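Local coordinates for trafficking protein particle complex subunit 3 (Naegleria fowleri, PDB 6AQ3), which probably serves as a subunit of a TRAPP-type vesicle tethering complex and carries a covalently bound palmitic acid, at residues 91-96 with 103-108; 119-124 with 177-182; 146-151 with 164-169. All coordinates share one frame; numbering follows the deposited sequence.

Contact 1: 91-96 with 103-108. With PLM (palmitic acid), chain N.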
loop_
_atom_site.group_PDB
_atom_site.type_symbol
_atom_site.label_atom_id
_atom_site.label_comp_id
_atom_site.label_asym_id
_atom_site.label_seq_id
_atom_site.Cartn_x
_atom_site.Cartn_y
_atom_site.Cartn_z
ATOM N N SER C 91 -14.740 -15.035 -11.029
ATOM C CA SER C 91 -13.475 -15.225 -10.331
ATOM C C SER C 91 -12.944 -13.910 -9.773
ATOM O O SER C 91 -12.485 -13.853 -8.625
ATOM C CB SER C 91 -12.457 -15.833 -11.289
ATOM O OG SER C 91 -12.907 -17.076 -11.785
ATOM N N ILE C 92 -13.005 -12.840 -10.568
ATOM C CA ILE C 92 -12.516 -11.542 -10.109
ATOM C C ILE C 92 -13.508 -10.891 -9.156
ATOM O O ILE C 92 -13.147 -10.487 -8.044
ATOM C CB ILE C 92 -12.217 -10.622 -11.305
ATOM C CG1 ILE C 92 -11.077 -11.191 -12.152
ATOM C CG2 ILE C 92 -11.872 -9.221 -10.815
ATOM C CD1 ILE C 92 -10.970 -10.532 -13.518
ATOM N N ALA C 93 -14.775 -10.800 -9.574
ATOM C CA ALA C 93 -15.759 -10.023 -8.822
ATOM C C ALA C 93 -16.075 -10.658 -7.477
ATOM O O ALA C 93 -16.256 -9.947 -6.476
ATOM C CB ALA C 93 -17.037 -9.849 -9.646
ATOM N N LYS C 94 -16.166 -11.985 -7.431
ATOM C CA LYS C 94 -16.641 -12.654 -6.229
ATOM C C LYS C 94 -15.531 -13.206 -5.345
ATOM O O LYS C 94 -15.767 -13.405 -4.150
ATOM C CB LYS C 94 -17.579 -13.812 -6.590
ATOM C CG LYS C 94 -18.786 -13.418 -7.413
ATOM C CD LYS C 94 -19.705 -12.466 -6.684
ATOM C CE LYS C 94 -20.997 -12.316 -7.472
ATOM N NZ LYS C 94 -21.896 -11.291 -6.909
ATOM N N VAL C 95 -14.346 -13.492 -5.886
ATOM C CA VAL C 95 -13.254 -14.084 -5.107
ATOM C C VAL C 95 -12.097 -13.102 -4.918
ATOM O O VAL C 95 -11.742 -12.766 -3.789
ATOM C CB VAL C 95 -12.780 -15.418 -5.731
ATOM C CG1 VAL C 95 -11.666 -16.067 -4.901
ATOM C CG2 VAL C 95 -13.947 -16.391 -5.842
ATOM N N ALA C 96 -11.506 -12.623 -6.016
ATOM C CA ALA C 96 -10.339 -11.745 -5.932
ATOM C C ALA C 96 -10.648 -10.456 -5.175
ATOM O O ALA C 96 -9.852 -10.004 -4.340
ATOM C CB ALA C 96 -9.814 -11.423 -7.332
ATOM N N ILE C 103 -13.860 -6.271 -0.951
ATOM C CA ILE C 103 -14.987 -5.722 -1.690
ATOM C C ILE C 103 -15.824 -6.879 -2.214
ATOM O O ILE C 103 -15.286 -7.870 -2.730
ATOM C CB ILE C 103 -14.496 -4.858 -2.867
ATOM C CG1 ILE C 103 -13.781 -3.624 -2.378
ATOM C CG2 ILE C 103 -15.660 -4.388 -3.704
ATOM C CD1 ILE C 103 -13.303 -2.760 -3.518
ATOM N N ASN C 104 -17.141 -6.748 -2.110
ATOM C CA ASN C 104 -18.074 -7.598 -2.837
ATOM C C ASN C 104 -18.494 -6.860 -4.100
ATOM O O ASN C 104 -18.951 -5.714 -4.031
ATOM C CB ASN C 104 -19.299 -7.967 -1.996
ATOM C CG ASN C 104 -19.207 -7.459 -0.571
ATOM O OD1 ASN C 104 -18.608 -8.101 0.295
ATOM N ND2 ASN C 104 -19.815 -6.305 -0.317
ATOM N N ALA C 105 -18.337 -7.507 -5.243
ATOM C CA ALA C 105 -18.666 -6.894 -6.519
ATOM C C ALA C 105 -19.701 -7.726 -7.274
ATOM O O ALA C 105 -19.988 -8.884 -6.941
ATOM C CB ALA C 105 -17.403 -6.713 -7.369
ATOM N N ASN C 106 -20.300 -7.103 -8.286
ATOM C CA ASN C 106 -21.267 -7.788 -9.131
ATOM C C ASN C 106 -20.911 -7.596 -10.601
ATOM O O ASN C 106 -20.232 -6.635 -10.980
ATOM C CB ASN C 106 -22.664 -7.285 -8.803
ATOM C CG ASN C 106 -23.163 -7.833 -7.481
ATOM O OD1 ASN C 106 -23.009 -9.020 -7.197
ATOM N ND2 ASN C 106 -23.634 -6.948 -6.612
ATOM N N VAL C 107 -21.388 -8.532 -11.421
ATOM C CA VAL C 107 -21.188 -8.549 -12.870
ATOM C C VAL C 107 -22.484 -8.164 -13.574
ATOM O O VAL C 107 -23.535 -8.765 -13.322
ATOM C CB VAL C 107 -20.733 -9.936 -13.355
ATOM C CG1 VAL C 107 -20.587 -9.937 -14.866
ATOM C CG2 VAL C 107 -19.425 -10.332 -12.706
ATOM N N THR C 108 -22.391 -7.233 -14.522
ATOM C CA THR C 108 -23.543 -6.766 -15.283
ATOM C C THR C 108 -23.082 -6.377 -16.678
ATOM O O THR C 108 -21.898 -6.486 -17.019
ATOM C CB THR C 108 -24.220 -5.535 -14.657
ATOM O OG1 THR C 108 -23.355 -4.400 -14.803
ATOM C CG2 THR C 108 -24.544 -5.734 -13.180
HETATM C C1 PLM N . -8.762 -17.224 -14.353
HETATM O O2 PLM N . -9.251 -16.651 -15.370
HETATM C C2 PLM N . -8.697 -16.495 -12.903
HETATM C C3 PLM N . -8.931 -14.971 -12.838
HETATM C C4 PLM N . -7.699 -14.155 -12.399
HETATM C C5 PLM N . -7.874 -13.342 -11.089
HETATM C C6 PLM N . -7.020 -12.050 -11.038
HETATM C C7 PLM N . -7.090 -11.263 -9.706
HETATM C C8 PLM N . -7.431 -9.759 -9.871
HETATM C C9 PLM N . -7.250 -8.939 -8.571
HETATM C CA PLM N . -8.118 -7.645 -8.485
HETATM C CB PLM N . -7.879 -6.802 -7.208
HETATM C CC PLM N . -6.925 -5.598 -7.415
HETATM C CD PLM N . -6.217 -5.136 -6.123
HETATM C CE PLM N . -5.736 -3.662 -6.132
HETATM C CF PLM N . -4.633 -3.378 -5.084
HETATM C CG PLM N . -4.443 -1.888 -4.747
#
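K94 NZ meets two flat groups, the side-chain amide of N106 and the peptide carbonyl of A105, at their oxygen ends. It sits nearly along the C=O axis of N106, 2.5 Å from OD1, a short hydrogen bond. It lies in the plane of the A105 carbonyl, 3.1 Å from O. The motif is a helix packed against the strand that follows it, in the alpha+beta fold of the Bet3-type TRAPP subunits. Helix 91-96 and strand 106-108 run almost antiparallel, at 167°; the chain reverses just after the helix ends at residue 101. The CB of K94 points away from the strand. The chain bends at chi2 (-63°) and then runs extended, so its tip returns to the strand on the exposed side. The ammonium group probably offsets the repulsion between A105 O and N106 OD1, two acceptors 3.0 Å apart. Beside the polar pair the packing is apolar, buried at A93 and A105 and partly exposed at V107. A93 points its methyl at the strand, with CB 3.9 Å from A105 CB and equally far from V107 CG2. A93 O also accepts a weak hydrogen bond from A105 N, at 3.4 Å and an angle of 140°. I92 instead turns to I119 and Y117 of the next strand. The helix widens here into a pi-type turn, with A96 N bonded to S91 O. Several of its side chains line the palmitic acid. S91 CB meets C3 and I92 CG1 meets C5, while A96 CB comes 3.6 Å from PLM C7.

Contact 2: 119-124 with 177-182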
loop_
_atom_site.group_PDB
_atom_site.type_symbol
_atom_site.label_atom_id
_atom_site.label_comp_id
_atom_site.label_asym_id
_atom_site.label_seq_id
_atom_site.Cartn_x
_atom_site.Cartn_y
_atom_site.Cartn_z
ATOM N N ILE C 119 -17.746 -4.841 -13.998
ATOM C CA ILE C 119 -17.698 -5.181 -12.581
ATOM C C ILE C 119 -18.166 -3.939 -11.832
ATOM O O ILE C 119 -17.511 -2.892 -11.884
ATOM C CB ILE C 119 -16.279 -5.601 -12.144
ATOM C CG1 ILE C 119 -15.813 -6.863 -12.883
ATOM C CG2 ILE C 119 -16.226 -5.860 -10.658
ATOM C CD1 ILE C 119 -14.360 -7.267 -12.588
ATOM N N VAL C 120 -19.303 -4.040 -11.150
ATOM C CA VAL C 120 -19.887 -2.901 -10.446
ATOM C C VAL C 120 -19.835 -3.146 -8.946
ATOM O O VAL C 120 -20.052 -4.270 -8.482
ATOM C CB VAL C 120 -21.336 -2.625 -10.903
ATOM C CG1 VAL C 120 -21.356 -2.153 -12.359
ATOM C CG2 VAL C 120 -22.199 -3.846 -10.725
ATOM N N PHE C 121 -19.557 -2.083 -8.187
ATOM C CA PHE C 121 -19.487 -2.163 -6.733
ATOM C C PHE C 121 -19.737 -0.780 -6.139
ATOM O O PHE C 121 -19.397 0.231 -6.758
ATOM C CB PHE C 121 -18.139 -2.728 -6.242
ATOM C CG PHE C 121 -16.928 -2.128 -6.893
ATOM C CD1 PHE C 121 -16.578 -2.448 -8.198
ATOM C CD2 PHE C 121 -16.094 -1.286 -6.164
ATOM C CE1 PHE C 121 -15.439 -1.922 -8.773
ATOM C CE2 PHE C 121 -14.953 -0.746 -6.724
ATOM C CZ PHE C 121 -14.616 -1.056 -8.031
ATOM N N ASP C 122 -20.392 -0.741 -4.977
ATOM C CA ASP C 122 -20.738 0.529 -4.348
ATOM C C ASP C 122 -19.741 1.009 -3.290
ATOM O O ASP C 122 -19.779 2.193 -2.938
ATOM C CB ASP C 122 -22.172 0.501 -3.781
ATOM C CG ASP C 122 -22.394 -0.545 -2.704
ATOM O OD1 ASP C 122 -21.483 -1.364 -2.450
ATOM O OD2 ASP C 122 -23.511 -0.530 -2.110
ATOM N N GLU C 123 -18.872 0.145 -2.757
ATOM C CA GLU C 123 -17.917 0.557 -1.726
ATOM C C GLU C 123 -16.495 0.194 -2.135
ATOM O O GLU C 123 -16.264 -0.810 -2.806
ATOM C CB GLU C 123 -18.227 -0.089 -0.368
ATOM N N ASN C 124 -15.540 1.024 -1.729
ATOM C CA ASN C 124 -14.141 0.797 -2.064
ATOM C C ASN C 124 -13.220 1.347 -0.978
ATOM O O ASN C 124 -13.055 2.573 -0.866
ATOM C CB ASN C 124 -13.795 1.440 -3.413
ATOM C CG ASN C 124 -12.347 1.180 -3.834
ATOM O OD1 ASN C 124 -11.555 0.609 -3.083
ATOM N ND2 ASN C 124 -11.997 1.619 -5.031
ATOM N N SER C 177 -19.214 2.362 -8.529
ATOM C CA SER C 177 -18.031 2.079 -9.329
ATOM C C SER C 177 -18.384 1.051 -10.380
ATOM O O SER C 177 -19.136 0.109 -10.116
ATOM C CB SER C 177 -16.865 1.564 -8.481
ATOM O OG SER C 177 -16.388 2.580 -7.627
ATOM N N GLU C 178 -17.845 1.247 -11.578
ATOM C CA GLU C 178 -18.012 0.301 -12.664
ATOM C C GLU C 178 -16.697 0.193 -13.404
ATOM O O GLU C 178 -16.136 1.209 -13.824
ATOM C CB GLU C 178 -19.123 0.736 -13.624
ATOM C CG GLU C 178 -19.183 -0.147 -14.895
ATOM C CD GLU C 178 -20.319 0.218 -15.840
ATOM O OE1 GLU C 178 -21.089 1.157 -15.532
ATOM O OE2 GLU C 178 -20.435 -0.439 -16.902
ATOM N N ILE C 179 -16.220 -1.036 -13.573
ATOM C CA ILE C 179 -15.006 -1.330 -14.324
ATOM C C ILE C 179 -15.378 -2.243 -15.493
ATOM O O ILE C 179 -16.055 -3.257 -15.298
ATOM C CB ILE C 179 -13.949 -1.985 -13.420
ATOM C CG1 ILE C 179 -13.461 -0.975 -12.383
ATOM C CG2 ILE C 179 -12.795 -2.499 -14.263
ATOM C CD1 ILE C 179 -12.527 -1.551 -11.328
ATOM N N ARG C 180 -14.951 -1.875 -16.697
ATOM C CA ARG C 180 -15.256 -2.603 -17.918
ATOM C C ARG C 180 -14.086 -3.513 -18.261
ATOM O O ARG C 180 -12.931 -3.082 -18.213
ATOM C CB ARG C 180 -15.496 -1.642 -19.079
ATOM C CG ARG C 180 -16.101 -2.280 -20.335
ATOM C CD ARG C 180 -17.499 -2.750 -20.011
ATOM N NE ARG C 180 -18.262 -3.123 -21.190
ATOM C CZ ARG C 180 -19.466 -3.680 -21.147
ATOM N NH1 ARG C 180 -20.047 -3.920 -19.981
ATOM N NH2 ARG C 180 -20.093 -3.994 -22.276
ATOM N N VAL C 181 -14.385 -4.761 -18.614
ATOM C CA VAL C 181 -13.367 -5.737 -18.998
ATOM C C VAL C 181 -13.748 -6.279 -20.367
ATOM O O VAL C 181 -14.828 -6.863 -20.516
ATOM C CB VAL C 181 -13.248 -6.889 -17.983
ATOM C CG1 VAL C 181 -12.083 -7.774 -18.342
ATOM C CG2 VAL C 181 -13.096 -6.341 -16.537
ATOM N N ARG C 182 -12.857 -6.114 -21.354
ATOM C CA ARG C 182 -13.099 -6.523 -22.738
ATOM C C ARG C 182 -11.978 -7.426 -23.242
ATOM O O ARG C 182 -10.796 -7.105 -23.086
ATOM C CB ARG C 182 -13.250 -5.296 -23.641
ATOM C CG ARG C 182 -14.453 -4.457 -23.227
ATOM C CD ARG C 182 -14.690 -3.210 -24.058
ATOM N NE ARG C 182 -13.688 -2.180 -23.784
ATOM C CZ ARG C 182 -12.678 -1.869 -24.590
ATOM N NH1 ARG C 182 -12.526 -2.505 -25.756
ATOM N NH2 ARG C 182 -11.830 -0.903 -24.229
HETATM O O HOH W 1 -17.471 2.295 -5.082
HETATM O O HOH W 2 -13.778 2.708 -7.183
#
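S177 packs on one face of the F121 ring. Its CB stands over the ring centre, 3.5 Å from the centroid and 14° off the normal, a CH-pi contact. At the ring edge, in plane, I179 CD1 comes 3.9 Å from F121 CE1. The phenyl group gets there by taking the crowded position between the backbone N and the carbonyl carbon (chi1 47°). On the opposite face of the sheet V120 and E178 lie side by side, and V120 CG1 touches both CB and CG of E178. The E178 carboxylate goes on to S118 OG. Four backbone hydrogen bonds set this register, in an antiparallel pairing. I119 N reaches I179 O at 2.7 Å, and I179 N answers to I119 O. S177 N approaches F121 O nearly along its C=O axis, at 2.8 Å, whereas F121 N comes to S177 O from above the carbonyl plane. Two waters hold S177 OG: one donates to F121 O, the other accepts from N124 ND2. The pairing forms the centre of the four-stranded sheet of the TRAPP fold. Strand 106-108 flanks it beyond V120 and strand 160-168 beyond S177-R182. On the face of I119 and F121, helix 85-101 packs through I92 and through F97, whose ring meets F121 edge-to-face.

Contact 3: 146-151 with 164-169. With PLM (palmitic acid), chain N.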
loop_
_atom_site.group_PDB
_atom_site.type_symbol
_atom_site.label_atom_id
_atom_site.label_comp_id
_atom_site.label_asym_id
_atom_site.label_seq_id
_atom_site.Cartn_x
_atom_site.Cartn_y
_atom_site.Cartn_z
ATOM N N ILE C 146 -5.245 1.664 -10.511
ATOM C CA ILE C 146 -4.348 0.535 -10.299
ATOM C C ILE C 146 -5.098 -0.796 -10.391
ATOM O O ILE C 146 -4.506 -1.823 -10.741
ATOM C CB ILE C 146 -3.625 0.694 -8.953
ATOM C CG1 ILE C 146 -2.418 -0.233 -8.885
ATOM C CG2 ILE C 146 -4.573 0.369 -7.804
ATOM C CD1 ILE C 146 -1.417 0.182 -7.828
ATOM N N ILE C 147 -6.398 -0.808 -10.063
ATOM C CA ILE C 147 -7.183 -2.041 -10.141
ATOM C C ILE C 147 -7.268 -2.548 -11.578
ATOM O O ILE C 147 -7.188 -3.757 -11.831
ATOM C CB ILE C 147 -8.589 -1.835 -9.532
ATOM C CG1 ILE C 147 -8.485 -1.462 -8.044
ATOM C CG2 ILE C 147 -9.451 -3.115 -9.667
ATOM C CD1 ILE C 147 -9.826 -1.230 -7.379
ATOM N N CYS C 148 -7.446 -1.644 -12.540
ATOM C CA CYS C 148 -7.557 -2.081 -13.925
ATOM C C CYS C 148 -6.282 -2.772 -14.394
ATOM O O CYS C 148 -6.338 -3.799 -15.090
ATOM C CB CYS C 148 -7.883 -0.894 -14.825
ATOM S SG CYS C 148 -9.493 -0.180 -14.473
ATOM N N GLY C 149 -5.124 -2.233 -14.005
ATOM C CA GLY C 149 -3.863 -2.837 -14.406
ATOM C C GLY C 149 -3.667 -4.209 -13.804
ATOM O O GLY C 149 -3.177 -5.129 -14.473
ATOM N N VAL C 150 -4.054 -4.372 -12.535
ATOM C CA VAL C 150 -3.951 -5.682 -11.894
ATOM C C VAL C 150 -4.743 -6.723 -12.674
ATOM O O VAL C 150 -4.278 -7.849 -12.887
ATOM C CB VAL C 150 -4.400 -5.583 -10.423
ATOM C CG1 VAL C 150 -4.370 -6.957 -9.741
ATOM C CG2 VAL C 150 -3.455 -4.644 -9.687
ATOM N N ILE C 151 -5.943 -6.344 -13.127
ATOM C CA ILE C 151 -6.806 -7.237 -13.897
ATOM C C ILE C 151 -6.152 -7.593 -15.221
ATOM O O ILE C 151 -6.093 -8.771 -15.605
ATOM C CB ILE C 151 -8.187 -6.584 -14.090
ATOM C CG1 ILE C 151 -8.941 -6.574 -12.744
ATOM C CG2 ILE C 151 -8.973 -7.236 -15.253
ATOM C CD1 ILE C 151 -10.255 -5.833 -12.764
ATOM N N CYS C 164 -9.106 -3.075 -19.942
ATOM C CA CYS C 164 -9.856 -2.920 -18.699
ATOM C C CYS C 164 -9.772 -1.468 -18.247
ATOM O O CYS C 164 -8.673 -0.975 -17.956
ATOM C CB CYS C 164 -9.304 -3.860 -17.625
ATOM S SG CYS C 164 -10.174 -3.737 -16.071
ATOM N N GLU C 165 -10.920 -0.782 -18.197
ATOM C CA GLU C 165 -10.950 0.639 -17.873
ATOM C C GLU C 165 -12.108 0.971 -16.942
ATOM O O GLU C 165 -13.142 0.293 -16.924
ATOM C CB GLU C 165 -11.053 1.520 -19.124
ATOM C CG GLU C 165 -12.291 1.244 -19.982
ATOM C CD GLU C 165 -12.065 0.150 -21.030
ATOM O OE1 GLU C 165 -10.890 -0.211 -21.271
ATOM O OE2 GLU C 165 -13.059 -0.344 -21.625
ATOM N N TYR C 166 -11.904 2.028 -16.157
ATOM C CA TYR C 166 -12.952 2.564 -15.303
ATOM C C TYR C 166 -13.979 3.309 -16.151
ATOM O O TYR C 166 -13.635 4.010 -17.107
ATOM C CB TYR C 166 -12.354 3.515 -14.255
ATOM C CG TYR C 166 -12.362 2.976 -12.840
ATOM C CD1 TYR C 166 -13.523 3.026 -12.057
ATOM C CD2 TYR C 166 -11.204 2.421 -12.280
ATOM C CE1 TYR C 166 -13.545 2.523 -10.755
ATOM C CE2 TYR C 166 -11.201 1.908 -10.974
ATOM C CZ TYR C 166 -12.369 1.967 -10.225
ATOM O OH TYR C 166 -12.350 1.472 -8.950
ATOM N N LYS C 167 -15.245 3.143 -15.810
ATOM C CA LYS C 167 -16.310 3.898 -16.447
ATOM C C LYS C 167 -17.076 4.791 -15.483
ATOM O O LYS C 167 -17.523 5.867 -15.884
ATOM C CB LYS C 167 -17.286 2.942 -17.155
ATOM C CG LYS C 167 -16.607 2.005 -18.153
ATOM C CD LYS C 167 -16.760 2.478 -19.597
ATOM C CE LYS C 167 -15.478 3.121 -20.132
ATOM N NZ LYS C 167 -15.594 3.492 -21.577
ATOM N N LYS C 168 -17.249 4.376 -14.231
ATOM C CA LYS C 168 -17.971 5.159 -13.243
ATOM C C LYS C 168 -17.261 5.023 -11.904
ATOM O O LYS C 168 -16.778 3.939 -11.571
ATOM C CB LYS C 168 -19.436 4.703 -13.148
ATOM C CG LYS C 168 -20.257 5.095 -14.365
ATOM C CD LYS C 168 -21.605 4.398 -14.448
ATOM C CE LYS C 168 -22.544 4.862 -13.346
ATOM N NZ LYS C 168 -23.944 4.389 -13.566
ATOM N N CYS C 169 -17.175 6.132 -11.150
ATOM C CA CYS C 169 -16.553 6.164 -9.814
ATOM C C CYS C 169 -17.277 7.185 -8.937
ATOM O O CYS C 169 -17.491 8.325 -9.381
ATOM C CB CYS C 169 -15.057 6.507 -9.891
ATOM S SG CYS C 169 -14.093 6.314 -8.329
HETATM C C1 PLM N . -8.762 -17.224 -14.353
HETATM O O2 PLM N . -9.251 -16.651 -15.370
HETATM C C2 PLM N . -8.697 -16.495 -12.903
HETATM C C3 PLM N . -8.931 -14.971 -12.838
HETATM C C4 PLM N . -7.699 -14.155 -12.399
HETATM C C5 PLM N . -7.874 -13.342 -11.089
HETATM C C6 PLM N . -7.020 -12.050 -11.038
HETATM C C7 PLM N . -7.090 -11.263 -9.706
HETATM C C8 PLM N . -7.431 -9.759 -9.871
HETATM C C9 PLM N . -7.250 -8.939 -8.571
HETATM C CA PLM N . -8.118 -7.645 -8.485
HETATM C CB PLM N . -7.879 -6.802 -7.208
HETATM C CC PLM N . -6.925 -5.598 -7.415
HETATM C CD PLM N . -6.217 -5.136 -6.123
HETATM C CE PLM N . -5.736 -3.662 -6.132
HETATM C CF PLM N . -4.633 -3.378 -5.084
HETATM C CG PLM N . -4.443 -1.888 -4.747
#
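C148 carries this helix-on-strand packing in the buried core of the TRAPP alpha+beta fold. Helix 146-151 and strand 164-168 run roughly antiparallel, at 152°. The CB of C148 is pressed on C164 O, 3.2 Å away, and also meets C164 SG. From CB the thiol turns anti to the carbonyl carbon (chi1 -65°). This carries SG along the strand, 3.7 Å from Y166 N and 3.8 Å from Y166 CD2. The sulfur approaches the tyrosine ring obliquely, in a Cys sulfur-aromatic contact with a centroid distance of 4.9 Å. C164 answers from the strand. Its SG, anti to the backbone N, touches both C148 CA and I151 CG2, 3.8 Å from each. At the other end I147 and Y166 cross obliquely, with I147 CD1 near Y166 OH. The contact is therefore held by apolar and sulfur packing. The Y166 ring also packs against Y142, at a small angle between planes. Past Y166 the strand has a classic beta bulge, K167 and K168 both facing E178. Away from the strand the helix lines the palmitic acid. V150 CG1 lies 3.7 Å from PLM C9, and I146 CG2 touches the far methyl, 3.8 Å from PLM CG.

Overall arrangement
Contact 1 comes first along the chain and closes a short turn between helix 85-101 and strand 106-108. Contact 2 opens after it, in series, and joins strand 116-121 to the last strand, 177-186. The long loop it closes encloses contact 3, which folds helix 146-157 back against strand 160-168. All three reach one antiparallel sheet, ordered 106-108, 116-121, 177-186, 160-168. N106 O to V120 N probably bonds contact 1 to contact 2, and E165 O to R180 N does the same between contacts 3 and 2. I92 CD1 and I151 CG2 join contacts 1 and 3, whose helices both touch the palmitic acid.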